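Local coordinates for protein acyl-CoA dehydrogenase (Bacillus subtilis, PDB 5LNX) that catalyses the FAD-dependent dehydrogenation of acyl-CoA thioesters at the 2,3 position, passing the electrons to an acceptor, at residues Met13-Ala18 with Ile71-Arg76; Val65-Ala70 with Ile84-Thr89; Arg19-Pro24 with Ile40-Lys45. All coordinates share one frame; numbering follows the deposited sequence.

All three interactions lie in the helical N-terminal domain of the acyl-CoA dehydrogenase fold. Interaction 1 packs helix 9-32 on helix 64-77, interaction 2 sets helix 64-77 against the following helix 79-90, and interaction 3 brings helix 9-32 beside helix 37-45. Along the chain, interaction 3 closes first, within the span of interaction 1, and the segments of interactions 1 and 2 alternate. The centre of interaction 1 is about 10 Å from each of the others, which are about 14 Å apart. Ile74 and Leu85 meet Met43, so one apolar core joins four helices, while salt bridges of interactions 1 and 3 lie nearer the surface.

Interaction 1. Residues Met13-Ala18 with Ile71-Arg76; sequences MVRDFA and IHEISR
Arg15 and Glu73 form the polar half of this contact, a salt bridge between two neighbouring helices. The guanidinium takes hold of the carboxylate side-on, one nitrogen to each oxygen. The shorter and straighter bond runs from Arg15 NH1 to Glu73 OE2, 2.9 Å long and nearly linear at 169°; OE2 is met on its syn side and lies close to the guanidinium plane. The second, from Arg15 NE to Glu73 OE1, is 3.3 Å and more bent, with NE standing above the carboxylate plane. The two planes are 42° apart, consistent with this uneven grip. The arginine leaves its helix with CG anti to the backbone N and folds at chi3, which brings the NE and NH1 edge round to the acid.

Beneath the ion pair the contact is apolar. Val14 CG1, placed opposite its own backbone N (chi1 174°), sits 3.6 Å from Glu73 CB and 3.7 Å from Ile74 CG1, so a single methyl rests on both residues. Val14 also touches Leu48, and Ile74 carries the packing on to Met43 of helix 37-45.

The backbones support this layering: within the helical N-terminal domain, the local axes of helices 9-32 and 64-77 run in roughly the same direction and approach to 9.0 Å, with Arg15 and Glu73 nearest in CA position. Replacing Glu73 by an alanine would probably leave the Arg15 guanidinium without its paired acceptor and free to swing away. Because Glu73 is buried and Arg15 exposed, the bridge lets a carboxylate sit between helices, its charge probably balanced by Arg15 on the exposed side, while Val14 and Ile74 pack against each other on the buried side.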
# COMPACT_ATOMS: atom_id res chain seq x y z
N MET D 13 -32.53 16.65 -7.52
CA MET D 13 -33.02 16.50 -8.89
C MET D 13 -32.27 15.43 -9.69
O MET D 13 -32.89 14.55 -10.31
CB MET D 13 -32.96 17.84 -9.62
CG MET D 13 -33.35 17.76 -11.09
SD MET D 13 -32.17 17.13 -12.30
CE MET D 13 -33.41 16.79 -13.56
N VAL D 14 -30.93 15.49 -9.65
CA VAL D 14 -30.10 14.50 -10.37
C VAL D 14 -30.19 13.13 -9.71
O VAL D 14 -30.18 12.13 -10.39
CB VAL D 14 -28.59 14.86 -10.49
CG1 VAL D 14 -27.78 13.72 -11.10
CG2 VAL D 14 -28.39 16.07 -11.39
N ARG D 15 -30.21 13.09 -8.37
CA ARG D 15 -30.37 11.81 -7.66
C ARG D 15 -31.66 11.07 -8.04
O ARG D 15 -31.65 9.86 -8.25
CB ARG D 15 -30.32 11.96 -6.14
CG ARG D 15 -30.04 10.63 -5.44
CD ARG D 15 -29.70 10.74 -3.96
NE ARG D 15 -28.40 11.37 -3.71
CZ ARG D 15 -27.83 11.48 -2.51
NH1 ARG D 15 -26.64 12.06 -2.40
NH2 ARG D 15 -28.43 11.01 -1.40
N ASP D 16 -32.76 11.81 -8.16
CA ASP D 16 -34.06 11.20 -8.48
C ASP D 16 -34.11 10.70 -9.92
O ASP D 16 -34.41 9.52 -10.17
CB ASP D 16 -35.21 12.19 -8.24
CG ASP D 16 -35.35 12.58 -6.77
OD1 ASP D 16 -34.95 11.78 -5.88
OD2 ASP D 16 -35.85 13.68 -6.50
N PHE D 17 -33.79 11.60 -10.85
CA PHE D 17 -33.57 11.26 -12.27
C PHE D 17 -32.68 10.05 -12.42
O PHE D 17 -33.02 9.08 -13.13
CB PHE D 17 -32.92 12.42 -13.03
CG PHE D 17 -32.77 12.14 -14.50
CD1 PHE D 17 -33.75 12.55 -15.40
CD2 PHE D 17 -31.73 11.35 -14.98
CE1 PHE D 17 -33.67 12.20 -16.74
CE2 PHE D 17 -31.64 11.01 -16.33
CZ PHE D 17 -32.61 11.44 -17.21
N ALA D 18 -31.52 10.11 -11.77
CA ALA D 18 -30.53 9.03 -11.85
C ALA D 18 -31.15 7.68 -11.55
O ALA D 18 -31.17 6.79 -12.40
CB ALA D 18 -29.39 9.29 -10.89
N ILE D 71 -22.38 15.13 -12.18
CA ILE D 71 -21.47 14.04 -12.63
C ILE D 71 -21.13 13.04 -11.52
O ILE D 71 -21.08 11.83 -11.74
CB ILE D 71 -20.17 14.61 -13.18
CG1 ILE D 71 -20.47 15.44 -14.44
CG2 ILE D 71 -19.17 13.50 -13.51
CD1 ILE D 71 -19.24 15.98 -15.15
N HIS D 72 -20.94 13.56 -10.32
CA HIS D 72 -20.76 12.73 -9.13
C HIS D 72 -21.94 11.79 -8.89
O HIS D 72 -21.78 10.56 -8.79
CB HIS D 72 -20.57 13.63 -7.89
CG HIS D 72 -20.60 12.89 -6.58
ND1 HIS D 72 -20.79 13.52 -5.37
CD2 HIS D 72 -20.45 11.57 -6.29
CE1 HIS D 72 -20.75 12.63 -4.40
NE2 HIS D 72 -20.55 11.44 -4.93
N GLU D 73 -23.12 12.39 -8.80
CA GLU D 73 -24.37 11.67 -8.59
C GLU D 73 -24.67 10.62 -9.67
O GLU D 73 -25.05 9.50 -9.37
CB GLU D 73 -25.53 12.66 -8.50
CG GLU D 73 -25.57 13.36 -7.16
CD GLU D 73 -25.81 12.39 -6.00
OE1 GLU D 73 -26.27 11.22 -6.19
OE2 GLU D 73 -25.46 12.82 -4.89
N ILE D 74 -24.49 11.01 -10.93
CA ILE D 74 -24.77 10.13 -12.07
C ILE D 74 -23.83 8.93 -12.07
O ILE D 74 -24.21 7.83 -12.48
CB ILE D 74 -24.65 10.87 -13.42
CG1 ILE D 74 -25.87 11.78 -13.62
CG2 ILE D 74 -24.57 9.88 -14.56
CD1 ILE D 74 -25.86 12.59 -14.90
N SER D 75 -22.62 9.16 -11.59
CA SER D 75 -21.58 8.14 -11.61
C SER D 75 -21.75 7.09 -10.50
O SER D 75 -21.25 5.97 -10.63
CB SER D 75 -20.19 8.80 -11.57
OG SER D 75 -20.04 9.67 -12.70
N ARG D 76 -22.46 7.45 -9.44
CA ARG D 76 -22.95 6.46 -8.43
C ARG D 76 -23.69 5.31 -9.08
O ARG D 76 -23.37 4.14 -8.89
CB ARG D 76 -23.86 7.14 -7.39
CG ARG D 76 -23.20 7.28 -6.02
CD ARG D 76 -23.80 8.29 -5.07
NE ARG D 76 -23.26 8.23 -3.73
CZ ARG D 76 -23.85 7.75 -2.64
NH1 ARG D 76 -25.06 7.19 -2.66
NH2 ARG D 76 -23.20 7.82 -1.48

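Interaction 2. Residues Val65-Ala70 with Ile84-Thr89; sequences VSYILA and ILSVHT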
# COMPACT_ATOMS: atom_id res chain seq x y z
N VAL D 65 -19.70 23.76 -9.46
CA VAL D 65 -19.97 22.82 -8.35
C VAL D 65 -21.24 21.99 -8.63
O VAL D 65 -21.21 20.77 -8.63
CB VAL D 65 -20.11 23.56 -7.01
CG1 VAL D 65 -20.67 22.64 -5.92
CG2 VAL D 65 -18.76 24.12 -6.59
N SER D 66 -22.33 22.68 -8.96
CA SER D 66 -23.58 22.02 -9.36
C SER D 66 -23.38 21.00 -10.49
O SER D 66 -23.99 19.93 -10.51
CB SER D 66 -24.59 23.05 -9.80
OG SER D 66 -24.84 24.00 -8.79
N TYR D 67 -22.55 21.37 -11.45
CA TYR D 67 -22.27 20.55 -12.61
C TYR D 67 -21.49 19.30 -12.22
O TYR D 67 -21.79 18.19 -12.66
CB TYR D 67 -21.48 21.37 -13.65
CG TYR D 67 -20.68 20.52 -14.62
CD1 TYR D 67 -21.32 19.71 -15.55
CD2 TYR D 67 -19.30 20.52 -14.59
CE1 TYR D 67 -20.60 18.94 -16.44
CE2 TYR D 67 -18.57 19.74 -15.45
CZ TYR D 67 -19.22 18.96 -16.39
OH TYR D 67 -18.48 18.18 -17.26
N ILE D 68 -20.42 19.51 -11.48
CA ILE D 68 -19.55 18.42 -11.03
C ILE D 68 -20.33 17.53 -10.10
O ILE D 68 -20.22 16.31 -10.13
CB ILE D 68 -18.35 18.97 -10.25
CG1 ILE D 68 -17.12 19.05 -11.14
CG2 ILE D 68 -17.64 17.89 -9.44
CD1 ILE D 68 -16.83 20.02 -12.27
N LEU D 69 -21.14 18.17 -9.27
CA LEU D 69 -22.11 17.49 -8.41
C LEU D 69 -22.99 16.53 -9.20
O LEU D 69 -23.20 15.38 -8.81
CB LEU D 69 -22.95 18.54 -7.71
CG LEU D 69 -24.09 18.22 -6.78
CD1 LEU D 69 -23.52 17.97 -5.39
CD2 LEU D 69 -25.03 19.42 -6.75
N ALA D 70 -23.49 17.01 -10.32
CA ALA D 70 -24.32 16.18 -11.19
C ALA D 70 -23.55 14.93 -11.58
O ALA D 70 -23.98 13.80 -11.30
CB ALA D 70 -24.76 16.96 -12.43
N ILE D 84 -19.75 10.26 -20.43
CA ILE D 84 -20.40 10.77 -21.64
C ILE D 84 -20.85 12.18 -21.39
O ILE D 84 -20.63 13.08 -22.20
CB ILE D 84 -21.63 9.94 -22.04
CG1 ILE D 84 -21.21 8.59 -22.64
CG2 ILE D 84 -22.48 10.70 -23.05
CD1 ILE D 84 -22.34 7.59 -22.74
N LEU D 85 -21.50 12.38 -20.26
CA LEU D 85 -21.90 13.72 -19.85
C LEU D 85 -20.68 14.63 -19.65
O LEU D 85 -20.68 15.79 -20.05
CB LEU D 85 -22.73 13.69 -18.57
CG LEU D 85 -23.21 15.06 -18.08
CD1 LEU D 85 -23.86 15.85 -19.19
CD2 LEU D 85 -24.17 14.90 -16.91
N SER D 86 -19.68 14.09 -18.99
CA SER D 86 -18.51 14.87 -18.56
C SER D 86 -17.73 15.41 -19.77
O SER D 86 -17.27 16.55 -19.78
CB SER D 86 -17.58 14.01 -17.68
OG SER D 86 -16.66 14.81 -16.97
N VAL D 87 -17.50 14.52 -20.73
CA VAL D 87 -16.80 14.88 -21.96
C VAL D 87 -17.64 15.91 -22.71
O VAL D 87 -17.14 16.97 -23.09
CB VAL D 87 -16.53 13.64 -22.84
CG1 VAL D 87 -16.22 14.04 -24.27
CG2 VAL D 87 -15.37 12.84 -22.26
N HIS D 88 -18.91 15.58 -22.90
CA HIS D 88 -19.84 16.42 -23.68
C HIS D 88 -19.68 17.87 -23.30
O HIS D 88 -19.51 18.74 -24.16
CB HIS D 88 -21.29 15.95 -23.47
CG HIS D 88 -22.33 16.96 -23.84
ND1 HIS D 88 -22.96 16.96 -25.07
CD2 HIS D 88 -22.92 17.95 -23.13
CE1 HIS D 88 -23.84 17.95 -25.12
NE2 HIS D 88 -23.84 18.56 -23.94
N THR D 89 -19.74 18.13 -22.01
CA THR D 89 -19.75 19.50 -21.48
C THR D 89 -18.41 20.18 -21.36
O THR D 89 -18.22 21.28 -21.84
CB THR D 89 -20.34 19.51 -20.07
OG1 THR D 89 -21.52 18.69 -20.07
CG2 THR D 89 -20.67 20.92 -19.60
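Tyr67 reaches from helix 64-77 toward helix 79-90 and ends against Ser86 and Thr89. Its ring is carried outward by a first torsion that sets CG opposite the backbone N (chi1 157°), and the side chain of Thr89 comes to meet it from the opposite direction. The threonine stands obliquely to the ring: Thr89 CB and CG2 each lie 3.7 Å from Tyr67 CE1, so the touching is done by one ortho-to-hydroxyl corner of the tyrosine and the branched end of the threonine.

A hydrogen bond within its own helix probably helps to fix the rotation of Thr89. Its OG1 donates to Leu85 O, 3.0 Å away and one helical turn earlier, on the opposite face of that carbonyl from the backbone donor Thr89 N. With OG1 turned back to its own helix, CG2 is left to pack on the aromatic ring.

The phenol oxygen finds the backbone of Ser86. Tyr67 OH lies 3.2 Å from Ser86 O, yet the angle is too poor for a hydrogen bond; Ser86 O accepts one from Ser90 OG. Leu85 also points toward helix 64-77, its CG no nearer than 5.0 Å to Tyr67 CE1, and packs on Ile74.

The two helices follow each other in the chain as an antiparallel helical hairpin, their local axes at 148° and 10.9 Å apart, a spacing that one tyrosine bridges. Pro52 touches both Tyr67 and Thr89. Ala70 rests on Val14 of helix 9-32, and Ile68 and Leu69 on helix 277-305. His88 makes a weak bond to Gly119 of strand 119-120, and the side chain of Ser86 is about 9 Å from a bound FAD, which places this buried contact close to the flavin site.

Interaction 3. Residues Arg19-Pro24 with Ile40-Lys45; sequences RKEIAP and IKKMGK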
# COMPACT_ATOMS: atom_id res chain seq x y z
N ARG D 19 -31.72 7.59 -10.35
CA ARG D 19 -32.31 6.35 -9.81
C ARG D 19 -33.48 5.85 -10.65
O ARG D 19 -33.63 4.65 -10.84
CB ARG D 19 -32.78 6.54 -8.35
N LYS D 20 -34.28 6.79 -11.16
CA LYS D 20 -35.47 6.46 -11.95
C LYS D 20 -35.13 6.07 -13.39
O LYS D 20 -35.50 5.00 -13.87
CB LYS D 20 -36.43 7.65 -11.98
CG LYS D 20 -37.58 7.50 -12.98
CD LYS D 20 -38.77 6.78 -12.37
CE LYS D 20 -39.90 6.70 -13.40
NZ LYS D 20 -40.58 8.02 -13.50
N GLU D 21 -34.44 6.98 -14.09
CA GLU D 21 -34.17 6.87 -15.55
C GLU D 21 -32.79 6.24 -15.90
O GLU D 21 -32.69 5.39 -16.79
CB GLU D 21 -34.31 8.23 -16.22
CG GLU D 21 -35.56 9.03 -15.80
CD GLU D 21 -36.86 8.62 -16.49
OE1 GLU D 21 -37.90 9.36 -16.46
OE2 GLU D 21 -36.86 7.52 -17.05
N ILE D 22 -31.75 6.61 -15.17
CA ILE D 22 -30.38 6.15 -15.48
C ILE D 22 -30.13 4.71 -15.07
O ILE D 22 -29.42 3.96 -15.76
CB ILE D 22 -29.31 7.06 -14.84
CG1 ILE D 22 -29.49 8.50 -15.33
CG2 ILE D 22 -27.90 6.56 -15.16
CD1 ILE D 22 -28.45 9.46 -14.80
N ALA D 23 -30.73 4.31 -13.95
CA ALA D 23 -30.62 2.92 -13.45
C ALA D 23 -31.07 1.82 -14.44
O ALA D 23 -30.30 0.90 -14.72
CB ALA D 23 -31.33 2.78 -12.10
N PRO D 24 -32.33 1.86 -14.91
CA PRO D 24 -32.70 0.87 -15.94
C PRO D 24 -31.81 0.95 -17.19
O PRO D 24 -31.35 -0.09 -17.67
CB PRO D 24 -34.17 1.21 -16.27
CG PRO D 24 -34.43 2.57 -15.69
CD PRO D 24 -33.46 2.75 -14.56
N ILE D 40 -29.96 9.86 -23.19
CA ILE D 40 -29.32 11.13 -23.52
C ILE D 40 -30.39 12.14 -23.86
O ILE D 40 -30.46 13.21 -23.27
CB ILE D 40 -28.33 10.99 -24.69
CG1 ILE D 40 -27.13 10.09 -24.33
CG2 ILE D 40 -27.84 12.36 -25.16
CD1 ILE D 40 -26.43 10.41 -23.02
N LYS D 41 -31.21 11.79 -24.84
CA LYS D 41 -32.33 12.65 -25.27
C LYS D 41 -33.11 13.17 -24.07
O LYS D 41 -33.24 14.38 -23.87
CB LYS D 41 -33.26 11.86 -26.19
CG LYS D 41 -34.49 12.59 -26.71
CD LYS D 41 -34.96 12.06 -28.06
CE LYS D 41 -33.87 12.20 -29.11
NZ LYS D 41 -34.36 12.03 -30.50
N LYS D 42 -33.57 12.22 -23.25
CA LYS D 42 -34.31 12.51 -22.02
C LYS D 42 -33.55 13.45 -21.07
O LYS D 42 -34.07 14.50 -20.68
CB LYS D 42 -34.64 11.19 -21.31
CG LYS D 42 -35.74 11.27 -20.28
CD LYS D 42 -35.95 9.90 -19.64
CE LYS D 42 -36.75 8.95 -20.52
NZ LYS D 42 -38.21 9.16 -20.36
N MET D 43 -32.30 13.11 -20.76
CA MET D 43 -31.40 13.98 -19.97
C MET D 43 -31.35 15.39 -20.54
O MET D 43 -31.26 16.38 -19.80
CB MET D 43 -29.96 13.45 -19.95
CG MET D 43 -29.74 12.18 -19.17
SD MET D 43 -28.04 11.59 -19.33
CE MET D 43 -27.18 12.75 -18.26
N GLY D 44 -31.38 15.46 -21.87
CA GLY D 44 -31.52 16.72 -22.59
C GLY D 44 -32.77 17.53 -22.25
O GLY D 44 -32.70 18.69 -21.87
N LYS D 45 -33.92 16.88 -22.34
CA LYS D 45 -35.18 17.50 -21.92
C LYS D 45 -35.17 17.94 -20.47
O LYS D 45 -35.74 18.98 -20.14
CB LYS D 45 -36.32 16.53 -22.11
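Glu21 and Lys42 are the touching pair of this surface contact in the helical N-terminal domain, and the closer part of their meeting is made by the carboxylate lying on a lysine methylene rather than by the ammonium. The two side chains cross at about a right angle, with Glu21 CD 3.5 Å from Lys42 CD and Glu21 OE2 3.6 Å from the same methylene. The CB of Glu21 already points at helix 37-45, and the bend at chi2 (-80°) lays the carboxylate on that methylene.

At the ammonium end the fit is looser. Lys42 bends at both chi3 and chi4, and its NZ ends 3.9 Å from Glu21 OE1 and equally far from OE2, a long salt bridge with no hydrogen bond to either oxygen. The backbones of the two segments are well separated, the nearest CA atoms, those of Glu21 and Lys42, being 8.6 Å apart.

The inner side of the same two helices is closed through third parties. The ends of Ile22 and Met43 both come nearer the opposing segment, but stay short of touching across it; Phe17 and Ile74 each pack on both and fill between them. Helix 9-32 is irregular at this point, with a wider pi-type turn over residues 19-22 and a kink at Pro24.

The chemistry thus divides in two. On the protein side the helices are joined through the apolar Phe17 and Ile74, whereas toward solvent a distant ion pair, resting on a lysine methylene, probably adds a weak electrostatic tie between helices 9-32 and 37-45.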